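Lmo2812 protein (Listeria monocytogenes EGD-e, PDB 5ZQA) probably acts as a serine-type D-Ala-D-Ala carboxypeptidase, a penicillin-binding protein that trims peptidoglycan peptides during cell-wall synthesis. Local coordinates at residues 33-39 and 50-54; 97-103 and 121-125. One frame throughout, in Å; residues are numbered along the deposited sequence.

Contact 1 (33-39 and 50-54); sequences LSANAAA and YEQNA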
ATOM      1  N   LEU A  33      15.702  12.669  -8.194  1.00 14.28           N
ATOM      2  CA  LEU A  33      14.358  12.106  -8.223  1.00 11.32           C
ATOM      3  C   LEU A  33      13.323  13.203  -8.188  1.00 13.22           C
ATOM      4  O   LEU A  33      13.596  14.300  -7.698  1.00 13.75           O
ATOM      5  CB  LEU A  33      14.135  11.171  -7.028  1.00 11.97           C
ATOM      6  CG  LEU A  33      15.198  10.091  -6.801  1.00 14.54           C
ATOM      7  CD1 LEU A  33      14.890   9.282  -5.554  1.00 13.81           C
ATOM      8  CD2 LEU A  33      15.300   9.176  -8.009  1.00 15.84           C
ATOM      9  N   SER A  34      12.124  12.903  -8.678  1.00 12.63           N
ATOM     10  CA  SER A  34      11.003  13.826  -8.535  1.00 11.60           C
ATOM     11  C   SER A  34      10.495  13.818  -7.106  1.00 11.95           C
ATOM     12  O   SER A  34      10.133  14.856  -6.552  1.00 14.52           O
ATOM     13  CB  SER A  34       9.867  13.461  -9.488  1.00 13.28           C
ATOM     14  OG  SER A  34       8.753  14.305  -9.244  1.00 15.35           O
ATOM     15  N   ALA A  35      10.470  12.628  -6.523  1.00 12.67           N
ATOM     16  CA  ALA A  35       9.982  12.432  -5.164  1.00 12.64           C
ATOM     17  C   ALA A  35      10.621  13.387  -4.175  1.00 11.96           C
ATOM     18  O   ALA A  35      11.827  13.617  -4.220  1.00 14.51           O
ATOM     19  CB  ALA A  35      10.248  11.006  -4.726  1.00 12.28           C
ATOM     20  N   ASN A  36       9.819  13.921  -3.263  1.00 11.52           N
ATOM     21  CA  ASN A  36      10.369  14.753  -2.204  1.00 13.92           C
ATOM     22  C   ASN A  36      10.924  13.941  -1.036  1.00 13.72           C
ATOM     23  O   ASN A  36      11.775  14.429  -0.296  1.00 18.80           O
ATOM     24  CB  ASN A  36       9.310  15.749  -1.746  1.00 15.04           C
ATOM     25  CG  ASN A  36       9.119  16.864  -2.765  1.00 25.47           C
ATOM     26  OD1 ASN A  36      10.099  17.453  -3.227  1.00 30.29           O
ATOM     27  ND2 ASN A  36       7.874  17.131  -3.147  1.00 29.10           N
ATOM     28  N   ALA A  37      10.480  12.695  -0.894  1.00  9.00           N
ATOM     29  CA  ALA A  37      11.109  11.758   0.039  1.00 10.48           C
ATOM     30  C   ALA A  37      11.211  10.412  -0.650  1.00  9.37           C
ATOM     31  O   ALA A  37      10.266   9.981  -1.314  1.00  9.63           O
ATOM     32  CB  ALA A  37      10.317  11.632   1.331  1.00 10.85           C
ATOM     33  N   ALA A  38      12.355   9.759  -0.524  1.00  8.95           N
ATOM     34  CA  ALA A  38      12.550   8.489  -1.206  1.00  8.16           C
ATOM     35  C   ALA A  38      13.621   7.665  -0.540  1.00  9.65           C
ATOM     36  O   ALA A  38      14.515   8.202   0.118  1.00 11.33           O
ATOM     37  CB  ALA A  38      12.904   8.717  -2.650  1.00 10.07           C
ATOM     38  N   ALA A  39      13.540   6.354  -0.723  1.00  8.07           N
ATOM     39  CA  ALA A  39      14.534   5.461  -0.155  1.00  9.41           C
ATOM     40  C   ALA A  39      14.434   4.085  -0.785  1.00  7.70           C
ATOM     41  O   ALA A  39      13.409   3.727  -1.373  1.00  9.05           O
ATOM     42  CB  ALA A  39      14.370   5.364   1.376  1.00 11.05           C
ATOM     43  N   TYR A  50      19.792   3.827  -0.259  1.00 11.24           N
ATOM     44  CA  TYR A  50      19.644   5.232  -0.603  1.00 11.47           C
ATOM     45  C   TYR A  50      18.572   5.824   0.284  1.00 11.42           C
ATOM     46  O   TYR A  50      17.544   5.188   0.503  1.00 10.17           O
ATOM     47  CB  TYR A  50      19.268   5.429  -2.076  1.00 13.09           C
ATOM     48  CG  TYR A  50      19.056   6.878  -2.446  1.00 13.72           C
ATOM     49  CD1 TYR A  50      20.130   7.694  -2.777  1.00 16.16           C
ATOM     50  CD2 TYR A  50      17.791   7.438  -2.431  1.00 12.18           C
ATOM     51  CE1 TYR A  50      19.939   9.029  -3.101  1.00 16.62           C
ATOM     52  CE2 TYR A  50      17.584   8.775  -2.754  1.00 15.19           C
ATOM     53  CZ  TYR A  50      18.666   9.560  -3.087  1.00 16.45           C
ATOM     54  OH  TYR A  50      18.477  10.890  -3.407  1.00 19.28           O
ATOM     55  N   GLU A  51      18.812   7.029   0.798  1.00 13.24           N
ATOM     56  CA  GLU A  51      17.807   7.743   1.574  1.00 11.75           C
ATOM     57  C   GLU A  51      17.810   9.230   1.257  1.00 12.81           C
ATOM     58  O   GLU A  51      18.861   9.869   1.185  1.00 14.48           O
ATOM     59  CB  GLU A  51      18.023   7.542   3.080  1.00 14.29           C
ATOM     60  CG  GLU A  51      17.453   6.235   3.615  1.00 13.33           C
ATOM     61  CD  GLU A  51      17.572   6.099   5.131  1.00 17.93           C
ATOM     62  OE1 GLU A  51      18.591   6.540   5.709  1.00 19.09           O
ATOM     63  OE2 GLU A  51      16.644   5.545   5.750  1.00 16.97           O
ATOM     64  N   GLN A  52      16.616   9.771   1.080  1.00 12.08           N
ATOM     65  CA  GLN A  52      16.420  11.198   0.878  1.00 15.38           C
ATOM     66  C   GLN A  52      15.204  11.632   1.676  1.00 12.67           C
ATOM     67  O   GLN A  52      14.098  11.183   1.385  1.00 12.07           O
ATOM     68  CB  GLN A  52      16.238  11.508  -0.607  1.00 16.78           C
ATOM     69  CG  GLN A  52      15.942  12.960  -0.920  1.00 20.31           C
ATOM     70  CD  GLN A  52      15.676  13.186  -2.400  1.00 28.24           C
ATOM     71  OE1 GLN A  52      15.953  12.320  -3.238  1.00 24.30           O
ATOM     72  NE2 GLN A  52      15.136  14.357  -2.729  1.00 32.45           N
ATOM     73  N   ASN A  53      15.408  12.468   2.695  1.00 12.93           N
ATOM     74  CA  ASN A  53      14.317  12.889   3.580  1.00 12.17           C
ATOM     75  C   ASN A  53      13.611  11.694   4.210  1.00 12.10           C
ATOM     76  O   ASN A  53      12.389  11.683   4.332  1.00 12.17           O
ATOM     77  CB  ASN A  53      13.303  13.762   2.820  1.00 13.71           C
ATOM     78  CG  ASN A  53      13.837  15.143   2.518  1.00 18.46           C
ATOM     79  OD1 ASN A  53      14.685  15.661   3.244  1.00 20.42           O
ATOM     80  ND2 ASN A  53      13.339  15.753   1.448  1.00 23.90           N
ATOM     81  N   ALA A  54      14.392  10.704   4.633  1.00 11.25           N
ATOM     82  CA  ALA A  54      13.842   9.439   5.121  1.00 13.53           C
ATOM     83  C   ALA A  54      13.163   9.556   6.483  1.00 13.13           C
ATOM     84  O   ALA A  54      12.433   8.645   6.899  1.00 15.37           O
ATOM     85  CB  ALA A  54      14.943   8.398   5.184  1.00 14.53           C
TER
HETATM   86  O   HOH W   1      16.772  13.674  -5.674  1.00 22.48           O
HETATM   87  O   HOH W   2      13.671  15.304  -4.988  1.00 23.64           O
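The extended side chain of Q52 reaches along the 33-36 turn, antiparallel to the side chain of L33, with CD1 of L33 4.0 Å from OE1 of Q52. With CG anti to the backbone N (chi1 176°) and the rest of the chain stretched out, the Q52 amide lies over the turn that leads into strand 37-42. Two waters tie it there: one links OE1 to the backbone N of L33, the other accepts from NE2 and donates to the carbonyl oxygens of L33 and A35. OE1 also accepts from OH of Y50, 2.9 Å away and above the carbonyl plane of the amide, while OE1 itself lies in the plane of the Y50 ring, at its edge. L33 meets the same ring obliquely, CD1 to CE2 3.9 Å. Beneath these side chains, strands 37-42 and 48-52 form an antiparallel beta hairpin at the margin of the five-stranded sheet, 48-52 being an outermost strand. A38 and Q52 are a hydrogen-bonded pair, A38 N to Q52 O 3.0 Å and Q52 N to A38 O 2.8 Å. A39 and E51 form the next, non-hydrogen-bonded pair, where CB of A39 rests 3.9 Å from CG of E51; OE2 of E51 is hydrogen-bonded to OH of Y41 and forms a salt bridge with K176. N36 and A37 form a classic bulge opposite L253 on the neighbouring strand. At the bulge, ND2 of N53 bonds to N36 O at 2.7 Å, nearly straight at the hydrogen (167°), with the acceptor close to the amide plane of N53.

Contact 2 (97-103 and 121-125); sequences AVSLYAI and MSAND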
ATOM      1  N   ALA A  97     -12.895  10.321  -4.805  1.00 24.81           N
ATOM      2  CA  ALA A  97     -12.190   9.130  -4.338  1.00 21.64           C
ATOM      3  C   ALA A  97     -12.462   7.925  -5.239  1.00 18.70           C
ATOM      4  O   ALA A  97     -13.600   7.676  -5.640  1.00 18.28           O
ATOM      5  CB  ALA A  97     -12.582   8.818  -2.898  1.00 18.85           C
ATOM      6  N   VAL A  98     -11.399   7.193  -5.558  1.00 16.66           N
ATOM      7  CA  VAL A  98     -11.488   5.959  -6.324  1.00 13.24           C
ATOM      8  C   VAL A  98     -12.370   4.968  -5.576  1.00 12.85           C
ATOM      9  O   VAL A  98     -12.232   4.787  -4.365  1.00 13.82           O
ATOM     10  CB  VAL A  98     -10.094   5.350  -6.567  1.00 13.86           C
ATOM     11  CG1 VAL A  98     -10.194   3.963  -7.170  1.00 14.47           C
ATOM     12  CG2 VAL A  98      -9.266   6.269  -7.467  1.00 17.33           C
ATOM     13  N   SER A  99     -13.296   4.348  -6.297  1.00 15.38           N
ATOM     14  CA  SER A  99     -14.185   3.408  -5.651  1.00 14.74           C
ATOM     15  C   SER A  99     -14.597   2.267  -6.564  1.00 14.39           C
ATOM     16  O   SER A  99     -14.724   2.410  -7.791  1.00 14.17           O
ATOM     17  CB  SER A  99     -15.422   4.131  -5.110  1.00 21.21           C
ATOM     18  OG  SER A  99     -16.461   4.174  -6.062  1.00 19.22           O
ATOM     19  N   LEU A 100     -14.792   1.117  -5.935  1.00 10.72           N
ATOM     20  CA  LEU A 100     -15.214  -0.075  -6.640  1.00 10.33           C
ATOM     21  C   LEU A 100     -16.652   0.078  -7.100  1.00 13.46           C
ATOM     22  O   LEU A 100     -17.006  -0.361  -8.195  1.00 11.88           O
ATOM     23  CB  LEU A 100     -15.059  -1.304  -5.730  1.00 10.91           C
ATOM     24  CG  LEU A 100     -15.474  -2.660  -6.303  1.00  9.69           C
ATOM     25  CD1 LEU A 100     -14.714  -2.977  -7.586  1.00 10.37           C
ATOM     26  CD2 LEU A 100     -15.271  -3.766  -5.276  1.00  9.56           C
ATOM     27  N   TYR A 101     -17.485   0.696  -6.268  1.00 11.51           N
ATOM     28  CA  TYR A 101     -18.893   0.837  -6.627  1.00 11.39           C
ATOM     29  C   TYR A 101     -19.065   1.689  -7.879  1.00 15.18           C
ATOM     30  O   TYR A 101     -19.899   1.373  -8.725  1.00 14.89           O
ATOM     31  CB  TYR A 101     -19.700   1.436  -5.476  1.00 11.00           C
ATOM     32  CG  TYR A 101     -21.172   1.515  -5.788  1.00 13.04           C
ATOM     33  CD1 TYR A 101     -21.987   0.413  -5.633  1.00 13.08           C
ATOM     34  CD2 TYR A 101     -21.731   2.689  -6.268  1.00 14.87           C
ATOM     35  CE1 TYR A 101     -23.336   0.472  -5.930  1.00 16.01           C
ATOM     36  CE2 TYR A 101     -23.077   2.765  -6.556  1.00 17.09           C
ATOM     37  CZ  TYR A 101     -23.871   1.653  -6.390  1.00 17.22           C
ATOM     38  OH  TYR A 101     -25.218   1.713  -6.685  1.00 21.72           O
ATOM     39  N   ALA A 102     -18.279   2.755  -8.000  1.00 13.89           N
ATOM     40  CA  ALA A 102     -18.463   3.695  -9.112  1.00 13.96           C
ATOM     41  C   ALA A 102     -18.318   3.004 -10.454  1.00 16.99           C
ATOM     42  O   ALA A 102     -19.071   3.295 -11.381  1.00 20.38           O
ATOM     43  CB  ALA A 102     -17.483   4.860  -9.003  1.00 16.94           C
ATOM     44  N   ILE A 103     -17.380   2.068 -10.568  1.00 16.61           N
ATOM     45  CA  ILE A 103     -17.147   1.438 -11.863  1.00 16.58           C
ATOM     46  C   ILE A 103     -17.904   0.118 -12.067  1.00 19.61           C
ATOM     47  O   ILE A 103     -17.899  -0.424 -13.171  1.00 23.65           O
ATOM     48  CB  ILE A 103     -15.638   1.187 -12.104  1.00 21.71           C
ATOM     49  CG1 ILE A 103     -15.082   0.173 -11.108  1.00 21.74           C
ATOM     50  CG2 ILE A 103     -14.857   2.505 -12.028  1.00 22.80           C
ATOM     51  CD1 ILE A 103     -13.685  -0.328 -11.455  1.00 24.18           C
ATOM     52  N   MET A 121      -6.749  -1.857  -7.545  1.00 10.83           N
ATOM     53  CA  MET A 121      -7.218  -0.590  -8.115  1.00 12.80           C
ATOM     54  C   MET A 121      -7.322   0.535  -7.094  1.00 11.13           C
ATOM     55  O   MET A 121      -7.742   1.643  -7.434  1.00 12.71           O
ATOM     56  CB  MET A 121      -8.582  -0.778  -8.800  1.00 14.17           C
ATOM     57  CG  MET A 121      -9.733  -1.129  -7.852  1.00 12.58           C
ATOM     58  SD  MET A 121     -11.351  -0.994  -8.625  1.00 16.04           S
ATOM     59  CE  MET A 121     -11.541   0.788  -8.706  1.00 15.34           C
ATOM     60  N   SER A 122      -6.951   0.244  -5.849  1.00  9.94           N
ATOM     61  CA  SER A 122      -6.938   1.229  -4.769  1.00 10.16           C
ATOM     62  C   SER A 122      -8.360   1.693  -4.445  1.00 12.10           C
ATOM     63  O   SER A 122      -8.627   2.880  -4.279  1.00 10.94           O
ATOM     64  CB  SER A 122      -6.046   2.415  -5.136  1.00 13.55           C
ATOM     65  OG  SER A 122      -5.459   2.968  -3.970  1.00 13.30           O
ATOM     66  N   ALA A 123      -9.276   0.736  -4.350  1.00  9.44           N
ATOM     67  CA  ALA A 123     -10.676   1.056  -4.071  1.00  9.01           C
ATOM     68  C   ALA A 123     -10.869   1.464  -2.608  1.00  9.15           C
ATOM     69  O   ALA A 123     -10.726   0.647  -1.687  1.00  9.39           O
ATOM     70  CB  ALA A 123     -11.567  -0.139  -4.423  1.00 10.85           C
ATOM     71  N   ASN A 124     -11.204   2.728  -2.391  1.00  9.61           N
ATOM     72  CA  ASN A 124     -11.362   3.256  -1.039  1.00  9.38           C
ATOM     73  C   ASN A 124     -12.557   2.676  -0.305  1.00  7.56           C
ATOM     74  O   ASN A 124     -12.484   2.411   0.896  1.00  9.53           O
ATOM     75  CB  ASN A 124     -11.496   4.779  -1.075  1.00  8.66           C
ATOM     76  CG  ASN A 124     -10.223   5.444  -1.471  1.00 10.21           C
ATOM     77  OD1 ASN A 124      -9.277   5.474  -0.695  1.00 11.41           O
ATOM     78  ND2 ASN A 124     -10.177   5.979  -2.689  1.00 13.59           N
ATOM     79  N   ASP A 125     -13.665   2.488  -1.020  1.00  8.63           N
ATOM     80  CA  ASP A 125     -14.839   1.926  -0.383  1.00  9.03           C
ATOM     81  C   ASP A 125     -14.587   0.477   0.056  1.00  7.04           C
ATOM     82  O   ASP A 125     -15.022   0.080   1.138  1.00  9.81           O
ATOM     83  CB  ASP A 125     -16.081   2.037  -1.290  1.00 10.70           C
ATOM     84  CG  ASP A 125     -15.869   1.509  -2.714  1.00 11.73           C
ATOM     85  OD1 ASP A 125     -14.738   1.187  -3.121  1.00 10.98           O
ATOM     86  OD2 ASP A 125     -16.887   1.440  -3.452  1.00 12.08           O
TER
HETATM   87  O   HOH W   3      -8.650   7.940  -4.318  1.00 23.14           O
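The turn carrying the predicted active-site serine S122 packs against the segment leading into helix 100-104, where V98 touches S122 and N124. D125, the second residue after the A123 N-cap, faces the start of that helix: OD1 accepts from L100 N at 2.8 Å and OD2 from Y101 N at 3.0 Å. Both oxygens are approached on their syn sides, so the carboxylate straddles two successive N-H groups; CG sits between the backbone N and carbonyl carbon (chi1 51°) to present it so. S99, the N-cap residue, adds a third hold on the same helix end, its OG accepting from A102 N. The two N-H groups at the helix start would probably stabilise a negative charge on D125. V98 O is held twice by N124: ND2 lies in the carbonyl plane on a lone pair, 2.9 Å away, while the backbone N donates from above that plane at 3.0 Å. A water bridges ND2 to V98 N, and OD1 of N124 bonds to K65. Apolar side chains add to the contact round M121: bent at chi3, it meets I103 tip to tip, CE to CD1 3.7 Å, and crosses L100 at about a right angle, SD to CD1 4.0 Å. CG1 of V98 lies 3.8 Å from the same CE, and L100 CB rests on A123 CB. S122 OG is hydrogen-bonded to S62 OG and to NZ of K226, predicted to bind substrate. S122, A123 and N124 fit the SxN motif of penicillin-binding proteins, beside the predicted nucleophile S62 and proton acceptor K65 of the SxxK motif.

Overall arrangement
From the N terminus, contact 1 closes first: the ten residues between its segments finish strand 37-42, turn and begin strand 48-52, the first hairpin of the five-stranded sheet. The chain then passes S62 and helix 65-77 before contact 2 opens at 97-103, and it returns at 121-125 after strand 108-110 and helix 111-120. The two loops therefore follow in series, neither nested nor crossed. Contact 1 ties the edge of the sheet together beside the C-terminal helix 258-272; contact 2 fastens the start of helix 124-135 to helix 100-104, in the helical part. Their centres lie 29 Å apart, on opposite sides of the chain's centre, and their nearest atoms about 17 Å.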